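Local coordinates for OLD nuclease (Thermus scotoductus, PDB 6P74), which degrades linear and supercoiled double-stranded DNA from 5' to 3' with divalent metal ions and also has a DNA-stimulated ATPase activity, at residues Lys409-Glu413 with Lys459-Ile463; Val317-Glu321 with Leu347-Arg351. One frame throughout, in Å; residues are numbered along the deposited sequence.

Interaction 2 comes first along the chain and closes before interaction 1 opens. It lies in the C-terminal part of the ATPase domain, where the loop between strands 304-308 and 323-328 meets helix 341-355. Interaction 1 lies in the Toprim domain and pairs helix 409-422 with helix 443-467. The two lie about 14 Å apart, centre to centre, on the same side of the chain's centre. They touch through V350 of helix 341-355, which packs on E413 and R462. L347 of the same helix packs on V418 of helix 409-422. Helix 341-355 belongs to interaction 2 and packs against interaction 1 and helix 409-422, so the ATPase part abuts the Toprim part that carries the metal site.

Interaction 1. Residues Lys409-Glu413 with Lys459-Ile463; sequences KAGIE and KNQRI
In the Toprim domain, helix 409-422 packs against helix 443-467 beside the metal site, with K409 and E413 meeting N460, I463 and R462. The segments run nearly parallel (16°), their axes 9.7 Å apart at closest. K409 NZ, on an extended chain, donates a hydrogen bond to N460 OD1 at 2.8 Å, in the carbonyl plane and on a lone pair. The same NZ has a salt bridge to E456 and a hydrogen bond to the D431 carbonyl. Nearer the K409 backbone, I463 CD1 lies 3.7 Å from K409 CB. One turn on, E413 OE2 lies in the guanidinium plane of R462, with the carboxylate steeply turned from it. R462 bends at chi3 (61°), which turns NE to E413 OE2 at 2.8 Å, almost straight at 176°. The R462 NH2 bond to E413 OE1 is weak. A water donating to E413 OE2 and K459 O bridges the two helices. R353 makes a salt bridge to E413 OE2, whose three partners would probably stabilise its negative charge. The K409 side chain also nears E377 and D433, inferred metal ligands; its NZ ion pair to D433 is long and weak. Oxygens fix its ammonium, which may hold positive charge beside that site.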
loop_
_atom_site.group_PDB
_atom_site.type_symbol
_atom_site.label_atom_id
_atom_site.label_comp_id
_atom_site.label_asym_id
_atom_site.label_seq_id
_atom_site.Cartn_x
_atom_site.Cartn_y
_atom_site.Cartn_z
ATOM N N LYS A 409 45.477 0.432 6.638
ATOM C CA LYS A 409 45.470 1.048 5.313
ATOM C C LYS A 409 44.817 0.137 4.275
ATOM O O LYS A 409 43.972 0.592 3.490
ATOM C CB LYS A 409 46.888 1.452 4.917
ATOM C CG LYS A 409 47.399 2.624 5.827
ATOM C CD LYS A 409 48.808 3.082 5.461
ATOM C CE LYS A 409 49.241 4.277 6.336
ATOM N NZ LYS A 409 50.663 4.657 6.072
ATOM N N ALA A 410 45.174 -1.158 4.273
ATOM C CA ALA A 410 44.516 -2.103 3.376
ATOM C C ALA A 410 43.009 -2.109 3.597
ATOM O O ALA A 410 42.244 -2.280 2.644
ATOM C CB ALA A 410 45.102 -3.517 3.551
ATOM N N GLY A 411 42.569 -1.899 4.839
ATOM C CA GLY A 411 41.144 -1.796 5.112
ATOM C C GLY A 411 40.530 -0.554 4.505
ATOM O O GLY A 411 39.371 -0.574 4.074
ATOM N N ILE A 412 41.286 0.551 4.486
ATOM C CA ILE A 412 40.804 1.783 3.862
ATOM C C ILE A 412 40.612 1.583 2.358
ATOM O O ILE A 412 39.575 1.942 1.802
ATOM C CB ILE A 412 41.755 2.960 4.152
ATOM C CG1 ILE A 412 41.673 3.365 5.617
ATOM C CG2 ILE A 412 41.363 4.169 3.322
ATOM C CD1 ILE A 412 42.669 4.426 6.008
ATOM N N GLU A 413 41.620 1.034 1.679
ATOM C CA GLU A 413 41.467 0.657 0.275
ATOM C C GLU A 413 40.141 -0.039 0.022
ATOM O O GLU A 413 39.423 0.284 -0.931
ATOM C CB GLU A 413 42.579 -0.287 -0.155
ATOM C CG GLU A 413 43.898 0.296 -0.383
ATOM C CD GLU A 413 44.699 -0.626 -1.254
ATOM O OE1 GLU A 413 44.352 -0.743 -2.451
ATOM O OE2 GLU A 413 45.626 -1.281 -0.735
ATOM N N LYS A 459 51.683 1.553 0.199
ATOM C CA LYS A 459 50.315 1.571 0.727
ATOM C C LYS A 459 49.688 2.960 0.621
ATOM O O LYS A 459 48.487 3.080 0.328
ATOM C CB LYS A 459 50.279 1.120 2.186
ATOM C CG LYS A 459 50.853 -0.227 2.487
ATOM C CD LYS A 459 50.704 -0.514 3.947
ATOM C CE LYS A 459 51.529 -1.695 4.397
ATOM N NZ LYS A 459 51.688 -1.630 5.888
ATOM N N ASN A 460 50.473 4.015 0.900
ATOM C CA ASN A 460 49.974 5.377 0.778
ATOM C C ASN A 460 49.621 5.699 -0.671
ATOM O O ASN A 460 48.643 6.403 -0.931
ATOM C CB ASN A 460 51.018 6.380 1.296
ATOM C CG ASN A 460 51.294 6.212 2.767
ATOM O OD1 ASN A 460 50.531 5.544 3.464
ATOM N ND2 ASN A 460 52.402 6.824 3.257
ATOM N N GLN A 461 50.431 5.217 -1.618
ATOM C CA GLN A 461 50.188 5.459 -3.033
ATOM C C GLN A 461 48.954 4.713 -3.523
ATOM O O GLN A 461 48.207 5.231 -4.359
ATOM C CB GLN A 461 51.419 5.062 -3.857
ATOM C CG GLN A 461 51.308 5.406 -5.325
ATOM C CD GLN A 461 50.789 6.832 -5.541
ATOM O OE1 GLN A 461 49.728 7.030 -6.143
ATOM N NE2 GLN A 461 51.527 7.829 -5.039
ATOM N N ARG A 462 48.709 3.506 -3.021
ATOM C CA ARG A 462 47.514 2.794 -3.464
ATOM C C ARG A 462 46.247 3.490 -2.982
ATOM O O ARG A 462 45.271 3.605 -3.735
ATOM C CB ARG A 462 47.539 1.357 -2.993
ATOM C CG ARG A 462 48.638 0.479 -3.580
ATOM C CD ARG A 462 48.678 -0.866 -2.804
ATOM N NE ARG A 462 47.383 -1.526 -2.956
ATOM C CZ ARG A 462 46.999 -2.218 -4.036
ATOM N NH1 ARG A 462 47.824 -2.375 -5.068
ATOM N NH2 ARG A 462 45.784 -2.763 -4.089
ATOM N N ILE A 463 46.259 4.003 -1.747
ATOM C CA ILE A 463 45.112 4.757 -1.246
ATOM C C ILE A 463 44.869 5.987 -2.111
ATOM O O ILE A 463 43.724 6.362 -2.395
ATOM C CB ILE A 463 45.332 5.122 0.237
ATOM C CG1 ILE A 463 45.046 3.897 1.106
ATOM C CG2 ILE A 463 44.424 6.285 0.633
ATOM C CD1 ILE A 463 45.682 3.961 2.489
HETATM O O HOH W 1 46.818 0.562 1.125
#

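Interaction 2. Residues Val317-Glu321 with Leu347-Arg351; sequences VNRFE and LDNVR
R351 CG stands opposite the backbone N (chi1 170°), and the chain turns at chi3 (60°), which carries its guanidinium past F320 to the N318 carbonyl and E321. E321 bends at chi2, which folds its carboxylate back to meet that group. The grip is end-on, with one guanidinium nitrogen for each oxygen. R351 NH2 donates a hydrogen bond to E321 OE2 at 2.8 Å on its syn lone pair. R351 NH1 donates one to E321 OE1 at 3.2 Å, and the two flat groups are nearly coplanar. NH1 also donates to N318 O at 2.6 Å. D348, one turn back on the helix, takes the other bond of NH2, with its OD1 at 2.7 Å on the anti side. F320 CE2 lies over one face of the guanidinium, offset toward the rim, 3.2 Å from R351 NH1. L347 covers the ring face opposite E321 OE1. Its CD2 sits over the ring centre, 3.7 Å from the centroid, in a CH-pi contact. V339 also touches F320. The contact thus ties the loop before strand 323-328 to helix 341-355 within the ATPase domain. R351 lies between two carboxylates and a carbonyl, all near its plane. Its positive charge would probably offset the repulsion between E321 and D348, and the three form one salt-bridge network.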
loop_
_atom_site.group_PDB
_atom_site.type_symbol
_atom_site.label_atom_id
_atom_site.label_comp_id
_atom_site.label_asym_id
_atom_site.label_seq_id
_atom_site.Cartn_x
_atom_site.Cartn_y
_atom_site.Cartn_z
ATOM N N VAL A 317 29.875 -5.119 4.014
ATOM C CA VAL A 317 30.779 -4.535 3.027
ATOM C C VAL A 317 31.703 -5.596 2.430
ATOM O O VAL A 317 32.155 -5.456 1.291
ATOM C CB VAL A 317 31.588 -3.367 3.623
ATOM C CG1 VAL A 317 32.425 -3.881 4.696
ATOM C CG2 VAL A 317 32.494 -2.772 2.602
ATOM N N ASN A 318 32.008 -6.662 3.167
ATOM C CA ASN A 318 32.883 -7.685 2.610
ATOM C C ASN A 318 32.181 -8.487 1.533
ATOM O O ASN A 318 32.839 -9.156 0.736
ATOM C CB ASN A 318 33.400 -8.602 3.719
ATOM C CG ASN A 318 34.020 -7.816 4.871
ATOM O OD1 ASN A 318 35.207 -7.455 4.838
ATOM N ND2 ASN A 318 33.205 -7.519 5.889
ATOM N N ARG A 319 30.866 -8.412 1.471
ATOM C CA ARG A 319 30.122 -9.068 0.411
ATOM C C ARG A 319 29.679 -7.808 -0.338
ATOM O O ARG A 319 28.682 -7.170 0.015
ATOM C CB ARG A 319 28.966 -9.855 1.038
ATOM C CG ARG A 319 28.457 -11.013 0.234
ATOM C CD ARG A 319 27.440 -11.795 1.058
ATOM N NE ARG A 319 28.038 -12.838 1.894
ATOM C CZ ARG A 319 28.034 -14.130 1.566
ATOM N NH1 ARG A 319 27.455 -14.530 0.433
ATOM N NH2 ARG A 319 28.588 -15.024 2.375
ATOM N N PHE A 320 30.430 -7.430 -1.374
ATOM C CA PHE A 320 30.207 -6.132 -2.002
ATOM C C PHE A 320 29.445 -6.515 -3.268
ATOM O O PHE A 320 28.701 -5.680 -3.794
ATOM C CB PHE A 320 31.448 -5.292 -2.349
ATOM C CG PHE A 320 32.518 -6.058 -3.060
ATOM C CD1 PHE A 320 32.402 -6.349 -4.411
ATOM C CD2 PHE A 320 33.665 -6.468 -2.384
ATOM C CE1 PHE A 320 33.401 -7.060 -5.076
ATOM C CE2 PHE A 320 34.670 -7.183 -3.035
ATOM C CZ PHE A 320 34.540 -7.477 -4.382
ATOM N N GLU A 321 29.574 -7.757 -3.749
ATOM C CA GLU A 321 28.805 -8.145 -4.926
ATOM C C GLU A 321 27.308 -8.059 -4.665
ATOM O O GLU A 321 26.534 -7.806 -5.593
ATOM C CB GLU A 321 29.170 -9.567 -5.383
ATOM C CG GLU A 321 30.644 -9.754 -5.764
ATOM C CD GLU A 321 31.530 -10.070 -4.564
ATOM O OE1 GLU A 321 31.097 -9.845 -3.408
ATOM O OE2 GLU A 321 32.663 -10.548 -4.776
ATOM N N LEU A 347 38.416 -5.102 -7.015
ATOM C CA LEU A 347 37.973 -5.000 -5.629
ATOM C C LEU A 347 38.164 -6.324 -4.878
ATOM O O LEU A 347 38.489 -6.332 -3.684
ATOM C CB LEU A 347 36.516 -4.542 -5.573
ATOM C CG LEU A 347 36.160 -3.840 -4.261
ATOM C CD1 LEU A 347 37.167 -2.705 -3.983
ATOM C CD2 LEU A 347 34.743 -3.308 -4.268
ATOM N N ASP A 348 37.976 -7.455 -5.557
ATOM C CA ASP A 348 38.160 -8.742 -4.893
ATOM C C ASP A 348 39.614 -8.934 -4.482
ATOM O O ASP A 348 39.902 -9.450 -3.393
ATOM C CB ASP A 348 37.695 -9.885 -5.812
ATOM C CG ASP A 348 37.991 -11.275 -5.232
ATOM O OD1 ASP A 348 37.355 -11.675 -4.225
ATOM O OD2 ASP A 348 38.874 -11.969 -5.784
ATOM N N ASN A 349 40.546 -8.528 -5.345
ATOM C CA ASN A 349 41.956 -8.542 -4.973
ATOM C C ASN A 349 42.198 -7.711 -3.719
ATOM O O ASN A 349 42.969 -8.111 -2.838
ATOM C CB ASN A 349 42.802 -8.025 -6.133
ATOM C CG ASN A 349 44.276 -7.976 -5.803
ATOM O OD1 ASN A 349 44.914 -9.015 -5.671
ATOM N ND2 ASN A 349 44.829 -6.767 -5.677
ATOM N N VAL A 350 41.539 -6.551 -3.622
ATOM C CA VAL A 350 41.731 -5.684 -2.467
ATOM C C VAL A 350 41.131 -6.336 -1.238
ATOM O O VAL A 350 41.675 -6.234 -0.138
ATOM C CB VAL A 350 41.120 -4.289 -2.729
ATOM C CG1 VAL A 350 41.018 -3.513 -1.443
ATOM C CG2 VAL A 350 41.953 -3.506 -3.749
ATOM N N ARG A 351 40.014 -7.040 -1.408
ATOM C CA ARG A 351 39.412 -7.732 -0.278
ATOM C C ARG A 351 40.335 -8.823 0.249
ATOM O O ARG A 351 40.431 -9.028 1.464
ATOM C CB ARG A 351 38.055 -8.306 -0.683
ATOM C CG ARG A 351 37.454 -9.238 0.354
ATOM C CD ARG A 351 36.041 -9.620 -0.002
ATOM N NE ARG A 351 35.990 -10.297 -1.297
ATOM C CZ ARG A 351 34.887 -10.437 -2.034
ATOM N NH1 ARG A 351 33.724 -9.930 -1.618
ATOM N NH2 ARG A 351 34.949 -11.075 -3.202
#